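Local atomic coordinates of glia-derived nexin (Homo sapiens, PDB entry 4DY0), a protein that inhibits serine proteases such as thrombin, trypsin and urokinase, binds heparin, and promotes neurite extension by inhibiting thrombin. Residues 206-211 and 260-265; 214-219 and 246-251. All coordinates share one frame; numbering follows the deposited sequence.

Interaction 1: 206-211 and 260-265; sequences VFRCGS and SWMSIM
Met-265 packs against the side chain of Arg-208, the two chains crossing at about a right angle. The methyl end makes the closest approach, Met-265 CE lying 3.2 Å from Arg-208 NH1, while Met-265 CB stands over one face of the guanidinium, displaced toward its rim. A bend at chi3 (-54°) sets CE here, at the end of an otherwise extended chain. Methionine suits the place because its slender, flexible chain can follow both the flat cation and the strand backbone. Met-262 adds a looser border: its carbonyl O is 3.7 Å from Arg-208 NH1, obliquely placed and too far for a hydrogen bond, and its SD lies near the same nitrogen.

Beyond the arginine, Met-265 CA points a C-H at Cys-209 O (3.5 Å, angle at H 150°), and Ile-264 CG2 rests 3.8 Å from Ser-211 O. Gly-210 lies between these two contacts; a beta-carbon there would point toward the 260-265 segment and press tightly on Ile-264 CG2, so glycine fits.

The second shell fixes both sides. Trp-261 O accepts from the backbone N of both Ile-264 and Met-265, holding the turn that follows the helix. Arg-208 NE forms a salt bridge with Glu-224, which steadies the guanidinium beside Met-265. A leucine in place of Arg-208 would probably leave Glu-224 without its cationic mate and Met-265 CE without its flat neighbour.

Strand 195-213 runs here between strands 219-226 and 266-284, Arg-208 and Gly-210 bonding through their backbones to Glu-224 and Phe-222, Phe-207 and Cys-209 to Lys-268 and Val-266. The contact thus marks where helix 255-262, helix H in serpin nomenclature, ends and the chain enters strand 266-284 alongside 195-213.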
ATOM      1  N   VAL A 206     -13.579  15.111  18.686  1.00 37.10           N
ATOM      2  CA  VAL A 206     -14.624  14.248  18.146  1.00 39.75           C
ATOM      3  C   VAL A 206     -14.105  13.465  16.944  1.00 39.82           C
ATOM      4  O   VAL A 206     -13.603  14.041  15.982  1.00 40.75           O
ATOM      5  CB  VAL A 206     -15.888  15.052  17.740  1.00 43.67           C
ATOM      6  CG1 VAL A 206     -16.983  14.117  17.241  1.00 39.26           C
ATOM      7  CG2 VAL A 206     -16.397  15.885  18.912  1.00 41.22           C
ATOM      8  N   PHE A 207     -14.218  12.144  17.013  1.00 40.08           N
ATOM      9  CA  PHE A 207     -13.809  11.274  15.919  1.00 37.98           C
ATOM     10  C   PHE A 207     -14.834  10.167  15.746  1.00 39.54           C
ATOM     11  O   PHE A 207     -15.443   9.715  16.719  1.00 39.07           O
ATOM     12  CB  PHE A 207     -12.445  10.639  16.205  1.00 35.47           C
ATOM     13  CG  PHE A 207     -11.295  11.603  16.151  1.00 30.91           C
ATOM     14  CD1 PHE A 207     -10.815  12.061  14.937  1.00 30.31           C
ATOM     15  CD2 PHE A 207     -10.686  12.037  17.317  1.00 28.81           C
ATOM     16  CE1 PHE A 207      -9.752  12.947  14.883  1.00 31.23           C
ATOM     17  CE2 PHE A 207      -9.623  12.918  17.273  1.00 32.58           C
ATOM     18  CZ  PHE A 207      -9.152  13.373  16.053  1.00 33.42           C
ATOM     19  N   ARG A 208     -15.021   9.729  14.508  1.00 34.30           N
ATOM     20  CA  ARG A 208     -15.850   8.566  14.245  1.00 35.78           C
ATOM     21  C   ARG A 208     -15.117   7.315  14.714  1.00 34.58           C
ATOM     22  O   ARG A 208     -13.954   7.099  14.375  1.00 29.38           O
ATOM     23  CB  ARG A 208     -16.191   8.477  12.755  1.00 36.95           C
ATOM     24  CG  ARG A 208     -17.302   9.434  12.332  1.00 41.51           C
ATOM     25  CD  ARG A 208     -17.251   9.755  10.843  1.00 48.33           C
ATOM     26  NE  ARG A 208     -17.248   8.553  10.015  1.00 61.76           N
ATOM     27  CZ  ARG A 208     -18.344   7.908   9.630  1.00 66.62           C
ATOM     28  NH1 ARG A 208     -18.243   6.821   8.876  1.00 59.88           N
ATOM     29  NH2 ARG A 208     -19.541   8.349   9.999  1.00 68.21           N
ATOM     30  N   CYS A 209     -15.783   6.503  15.522  1.00 37.18           N
ATOM     31  CA  CYS A 209     -15.179   5.258  15.964  1.00 38.08           C
ATOM     32  C   CYS A 209     -16.211   4.248  16.406  1.00 34.87           C
ATOM     33  O   CYS A 209     -17.397   4.552  16.500  1.00 42.39           O
ATOM     34  CB  CYS A 209     -14.162   5.503  17.081  1.00 43.33           C
ATOM     35  SG  CYS A 209     -14.778   6.492  18.441  1.00 41.30           S
ATOM     36  N   GLY A 210     -15.718   3.041  16.583  1.00 34.48           N
ATOM     37  CA  GLY A 210     -16.438   1.832  16.883  1.00 35.01           C
ATOM     38  C   GLY A 210     -15.731   0.570  17.332  1.00 31.50           C
ATOM     39  O   GLY A 210     -14.587   0.542  17.520  1.00 29.38           O
ATOM     40  N   SER A 211     -16.520  -0.464  17.545  1.00 30.77           N
ATOM     41  CA  SER A 211     -16.114  -1.836  17.770  1.00 34.37           C
ATOM     42  C   SER A 211     -16.980  -2.870  17.131  1.00 35.54           C
ATOM     43  O   SER A 211     -18.120  -2.684  16.975  1.00 32.85           O
ATOM     44  CB  SER A 211     -16.039  -2.171  19.212  1.00 37.27           C
ATOM     45  OG  SER A 211     -16.518  -1.159  19.961  1.00 43.77           O
ATOM     46  N   SER A 260     -18.155  -2.404   6.482  1.00 38.62           N
ATOM     47  CA  SER A 260     -18.846  -2.746   7.710  1.00 37.65           C
ATOM     48  C   SER A 260     -18.537  -1.715   8.796  1.00 34.33           C
ATOM     49  O   SER A 260     -19.439  -1.271   9.502  1.00 32.30           O
ATOM     50  CB  SER A 260     -18.461  -4.152   8.168  1.00 39.08           C
ATOM     51  OG  SER A 260     -19.142  -4.502   9.356  1.00 43.37           O
ATOM     52  N   TRP A 261     -17.268  -1.329   8.922  1.00 31.08           N
ATOM     53  CA  TRP A 261     -16.891  -0.321   9.909  1.00 33.24           C
ATOM     54  C   TRP A 261     -17.674   0.960   9.662  1.00 36.06           C
ATOM     55  O   TRP A 261     -18.198   1.566  10.593  1.00 42.09           O
ATOM     56  CB  TRP A 261     -15.386  -0.018   9.882  1.00 32.18           C
ATOM     57  CG  TRP A 261     -14.499  -1.179  10.232  1.00 31.04           C
ATOM     58  CD1 TRP A 261     -14.882  -2.376  10.765  1.00 31.20           C
ATOM     59  CD2 TRP A 261     -13.073  -1.238  10.101  1.00 28.97           C
ATOM     60  NE1 TRP A 261     -13.787  -3.183  10.953  1.00 29.48           N
ATOM     61  CE2 TRP A 261     -12.663  -2.507  10.556  1.00 29.86           C
ATOM     62  CE3 TRP A 261     -12.103  -0.343   9.634  1.00 27.87           C
ATOM     63  CZ2 TRP A 261     -11.325  -2.903  10.562  1.00 29.28           C
ATOM     64  CZ3 TRP A 261     -10.777  -0.738   9.640  1.00 27.52           C
ATOM     65  CH2 TRP A 261     -10.400  -2.006  10.100  1.00 28.39           C
ATOM     66  N   MET A 262     -17.751   1.362   8.396  1.00 36.83           N
ATOM     67  CA  MET A 262     -18.434   2.596   8.015  1.00 42.01           C
ATOM     68  C   MET A 262     -19.853   2.686   8.578  1.00 42.24           C
ATOM     69  O   MET A 262     -20.307   3.762   8.963  1.00 44.36           O
ATOM     70  CB  MET A 262     -18.470   2.739   6.492  1.00 45.12           C
ATOM     71  CG  MET A 262     -17.100   2.870   5.838  1.00 50.15           C
ATOM     72  SD  MET A 262     -16.179   4.300   6.431  1.00 57.46           S
ATOM     73  CE  MET A 262     -14.785   4.308   5.305  1.00 51.36           C
ATOM     74  N   SER A 263     -20.552   1.558   8.624  1.00 43.72           N
ATOM     75  CA  SER A 263     -21.932   1.543   9.103  1.00 46.04           C
ATOM     76  C   SER A 263     -22.029   1.261  10.601  1.00 44.85           C
ATOM     77  O   SER A 263     -23.123   1.075  11.135  1.00 45.51           O
ATOM     78  CB  SER A 263     -22.768   0.534   8.311  1.00 52.00           C
ATOM     79  OG  SER A 263     -22.154  -0.742   8.309  1.00 52.66           O
ATOM     80  N   ILE A 264     -20.884   1.229  11.274  1.00 41.78           N
ATOM     81  CA  ILE A 264     -20.859   1.043  12.721  1.00 43.37           C
ATOM     82  C   ILE A 264     -20.312   2.274  13.433  1.00 43.72           C
ATOM     83  O   ILE A 264     -20.725   2.590  14.550  1.00 44.94           O
ATOM     84  CB  ILE A 264     -20.001  -0.160  13.127  1.00 40.73           C
ATOM     85  CG1 ILE A 264     -20.551  -1.447  12.513  1.00 40.01           C
ATOM     86  CG2 ILE A 264     -19.931  -0.268  14.645  1.00 38.46           C
ATOM     87  CD1 ILE A 264     -19.664  -2.657  12.761  1.00 38.29           C
ATOM     88  N   MET A 265     -19.372   2.956  12.781  1.00 37.88           N
ATOM     89  CA  MET A 265     -18.741   4.141  13.349  1.00 37.80           C
ATOM     90  C   MET A 265     -19.738   5.275  13.503  1.00 36.04           C
ATOM     91  O   MET A 265     -20.492   5.582  12.582  1.00 38.70           O
ATOM     92  CB  MET A 265     -17.596   4.624  12.458  1.00 35.85           C
ATOM     93  CG  MET A 265     -16.445   3.660  12.332  1.00 44.56           C
ATOM     94  SD  MET A 265     -15.069   4.392  11.422  1.00 54.31           S
ATOM     95  CE  MET A 265     -15.904   4.919   9.927  1.00 47.45           C
TER

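Interaction 2: 214-219 and 246-251; sequences APNDLW and LSAIIP
The flat carboxamide of Asn-216 reaches across to Ala-248, its ND2 donating to Ala-248 O at 3.0 Å. The donor lies in the carbonyl plane, on a lone pair, yet the acceptor is tilted 26° out of the amide plane of Asn-216 and the bond is bent (N-H...O 141°). At the other end of the amide, OD1 accepts from Leu-218 N (3.3 Å), which sits above the carbonyl plane; this is an Asx turn. With CG between its own backbone N and carbonyl carbon (chi1 59°), the side chain folds back over the turn. Asparagine suits the site because one amide can brace its own turn and grip another loop.

Small and branched apolar groups fill in around this bond. Leu-218 CD2 touches Ala-248 CB at 3.8 Å, and Ala-214 CB faces Ala-248 O and Ile-249 CA, both at 4.1 Å. The small side chain of Ala-214 lets its backbone come close to that of Ile-249, while the single methyl of Ala-248 gives Leu-218 a surface to rest on without blocking the Asn-216 amide.

Residues 214-217 form a type I turn joining strands 195-213 and 219-226, with Ala-214 N bonded to Leu-218 O. The 246-251 loop, between strand 232-239 and helix 255-262, packs its Leu-246 and Ile-250 on Gln-375 of strand 369-376.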
ATOM      1  N   ALA A 214     -14.227  -9.978  15.284  1.00 31.18           N
ATOM      2  CA  ALA A 214     -13.724 -10.738  14.159  1.00 29.33           C
ATOM      3  C   ALA A 214     -14.573 -11.998  14.030  1.00 34.06           C
ATOM      4  O   ALA A 214     -15.349 -12.322  14.932  1.00 28.99           O
ATOM      5  CB  ALA A 214     -12.269 -11.092  14.374  1.00 25.08           C
ATOM      6  N   PRO A 215     -14.435 -12.710  12.902  1.00 39.32           N
ATOM      7  CA  PRO A 215     -15.170 -13.951  12.682  1.00 40.12           C
ATOM      8  C   PRO A 215     -15.025 -14.929  13.845  1.00 40.72           C
ATOM      9  O   PRO A 215     -15.916 -15.742  14.076  1.00 40.19           O
ATOM     10  CB  PRO A 215     -14.507 -14.524  11.430  1.00 42.15           C
ATOM     11  CG  PRO A 215     -14.049 -13.325  10.680  1.00 42.64           C
ATOM     12  CD  PRO A 215     -13.641 -12.317  11.724  1.00 40.18           C
ATOM     13  N   ASN A 216     -13.916 -14.846  14.574  1.00 38.09           N
ATOM     14  CA  ASN A 216     -13.647 -15.779  15.666  1.00 36.80           C
ATOM     15  C   ASN A 216     -14.147 -15.285  17.028  1.00 39.14           C
ATOM     16  O   ASN A 216     -13.829 -15.872  18.066  1.00 35.22           O
ATOM     17  CB  ASN A 216     -12.154 -16.125  15.727  1.00 32.70           C
ATOM     18  CG  ASN A 216     -11.277 -14.903  15.929  1.00 31.95           C
ATOM     19  OD1 ASN A 216     -11.774 -13.782  16.076  1.00 35.00           O
ATOM     20  ND2 ASN A 216      -9.965 -15.112  15.936  1.00 29.87           N
ATOM     21  N   ASP A 217     -14.927 -14.207  17.013  1.00 38.09           N
ATOM     22  CA  ASP A 217     -15.559 -13.667  18.224  1.00 39.60           C
ATOM     23  C   ASP A 217     -14.626 -12.862  19.134  1.00 35.56           C
ATOM     24  O   ASP A 217     -14.991 -12.516  20.256  1.00 33.22           O
ATOM     25  CB  ASP A 217     -16.276 -14.766  19.016  1.00 39.91           C
ATOM     26  CG  ASP A 217     -17.648 -15.087  18.450  1.00 56.72           C
ATOM     27  OD1 ASP A 217     -18.051 -14.442  17.456  1.00 59.31           O
ATOM     28  OD2 ASP A 217     -18.328 -15.984  18.997  1.00 68.96           O
ATOM     29  N   LEU A 218     -13.428 -12.562  18.647  1.00 31.87           N
ATOM     30  CA  LEU A 218     -12.516 -11.683  19.368  1.00 29.69           C
ATOM     31  C   LEU A 218     -12.783 -10.230  18.981  1.00 31.84           C
ATOM     32  O   LEU A 218     -12.854  -9.890  17.797  1.00 32.87           O
ATOM     33  CB  LEU A 218     -11.068 -12.067  19.078  1.00 28.25           C
ATOM     34  CG  LEU A 218     -10.364 -12.985  20.081  1.00 29.84           C
ATOM     35  CD1 LEU A 218     -11.331 -13.638  21.062  1.00 27.61           C
ATOM     36  CD2 LEU A 218      -9.527 -14.023  19.349  1.00 27.75           C
ATOM     37  N   TRP A 219     -12.939  -9.375  19.985  1.00 35.94           N
ATOM     38  CA  TRP A 219     -13.354  -7.995  19.754  1.00 30.29           C
ATOM     39  C   TRP A 219     -12.192  -7.054  19.525  1.00 29.08           C
ATOM     40  O   TRP A 219     -11.089  -7.275  20.029  1.00 25.57           O
ATOM     41  CB  TRP A 219     -14.219  -7.492  20.911  1.00 32.34           C
ATOM     42  CG  TRP A 219     -15.589  -8.058  20.856  1.00 39.41           C
ATOM     43  CD1 TRP A 219     -15.988  -9.285  21.298  1.00 36.58           C
ATOM     44  CD2 TRP A 219     -16.748  -7.435  20.294  1.00 44.26           C
ATOM     45  NE1 TRP A 219     -17.327  -9.462  21.052  1.00 47.29           N
ATOM     46  CE2 TRP A 219     -17.818  -8.340  20.437  1.00 49.88           C
ATOM     47  CE3 TRP A 219     -16.986  -6.197  19.689  1.00 48.50           C
ATOM     48  CZ2 TRP A 219     -19.109  -8.045  19.999  1.00 56.13           C
ATOM     49  CZ3 TRP A 219     -18.270  -5.906  19.253  1.00 52.89           C
ATOM     50  CH2 TRP A 219     -19.314  -6.825  19.411  1.00 56.70           C
ATOM     51  N   LEU A 246      -2.783  -9.189  17.551  1.00 21.97           N
ATOM     52  CA  LEU A 246      -3.232  -8.568  16.309  1.00 20.94           C
ATOM     53  C   LEU A 246      -3.524  -9.621  15.256  1.00 23.90           C
ATOM     54  O   LEU A 246      -4.428  -9.457  14.439  1.00 28.16           O
ATOM     55  CB  LEU A 246      -2.176  -7.596  15.775  1.00 19.66           C
ATOM     56  CG  LEU A 246      -2.573  -6.786  14.530  1.00 22.00           C
ATOM     57  CD1 LEU A 246      -3.824  -5.962  14.782  1.00 18.62           C
ATOM     58  CD2 LEU A 246      -1.439  -5.881  14.086  1.00 21.39           C
ATOM     59  N   SER A 247      -2.751 -10.701  15.275  1.00 23.74           N
ATOM     60  CA  SER A 247      -2.898 -11.761  14.283  1.00 29.03           C
ATOM     61  C   SER A 247      -4.254 -12.452  14.374  1.00 29.88           C
ATOM     62  O   SER A 247      -4.685 -13.099  13.424  1.00 33.36           O
ATOM     63  CB  SER A 247      -1.775 -12.794  14.421  1.00 27.92           C
ATOM     64  OG  SER A 247      -1.782 -13.368  15.713  1.00 29.21           O
ATOM     65  N   ALA A 248      -4.927 -12.309  15.514  1.00 24.56           N
ATOM     66  CA  ALA A 248      -6.231 -12.942  15.709  1.00 24.97           C
ATOM     67  C   ALA A 248      -7.402 -12.131  15.143  1.00 25.35           C
ATOM     68  O   ALA A 248      -8.501 -12.658  14.987  1.00 27.11           O
ATOM     69  CB  ALA A 248      -6.460 -13.255  17.185  1.00 20.85           C
ATOM     70  N   ILE A 249      -7.180 -10.858  14.831  1.00 25.35           N
ATOM     71  CA  ILE A 249      -8.281 -10.024  14.348  1.00 30.03           C
ATOM     72  C   ILE A 249      -8.183  -9.619  12.873  1.00 28.65           C
ATOM     73  O   ILE A 249      -9.169  -9.176  12.286  1.00 31.70           O
ATOM     74  CB  ILE A 249      -8.489  -8.747  15.213  1.00 29.38           C
ATOM     75  CG1 ILE A 249      -7.326  -7.775  15.035  1.00 30.28           C
ATOM     76  CG2 ILE A 249      -8.689  -9.106  16.677  1.00 28.44           C
ATOM     77  CD1 ILE A 249      -7.586  -6.410  15.618  1.00 28.86           C
ATOM     78  N   ILE A 250      -7.012  -9.781  12.269  1.00 27.88           N
ATOM     79  CA  ILE A 250      -6.813  -9.298  10.900  1.00 31.63           C
ATOM     80  C   ILE A 250      -7.111 -10.298   9.765  1.00 31.51           C
ATOM     81  O   ILE A 250      -7.229  -9.902   8.611  1.00 30.90           O
ATOM     82  CB  ILE A 250      -5.414  -8.677  10.720  1.00 29.62           C
ATOM     83  CG1 ILE A 250      -4.333  -9.747  10.809  1.00 35.26           C
ATOM     84  CG2 ILE A 250      -5.177  -7.610  11.772  1.00 31.61           C
ATOM     85  CD1 ILE A 250      -2.937  -9.174  10.896  1.00 33.13           C
ATOM     86  N   PRO A 251      -7.241 -11.595  10.085  1.00 35.06           N
ATOM     87  CA  PRO A 251      -7.571 -12.541   9.019  1.00 37.55           C
ATOM     88  C   PRO A 251      -8.923 -12.242   8.364  1.00 39.58           C
ATOM     89  O   PRO A 251      -9.867 -11.852   9.043  1.00 40.69           O
ATOM     90  CB  PRO A 251      -7.631 -13.887   9.749  1.00 36.67           C
ATOM     91  CG  PRO A 251      -6.779 -13.703  10.961  1.00 38.37           C
ATOM     92  CD  PRO A 251      -6.987 -12.270  11.370  1.00 42.18           C
TER

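How the interactions relate
The centres of the two interactions lie about 17 Å apart, on the same side of the chain's centre. Interaction 2 is nested within interaction 1 along the chain: strand 195-213 supplies 206-211 and then leads into the 214-219 turn, strands 219-226 and 232-239 follow, and the 246-251 loop comes before helix 255-262 and the 260-265 segment. They also meet directly, Ser-211 C packing 3.9 Å from Trp-219 CZ3. Both therefore pack the connection between strands 232-239 and 266-284 against the later part of strand 195-213 and the turn after it, one at its loop, the other at its helix end, away from the predicted reactive bond.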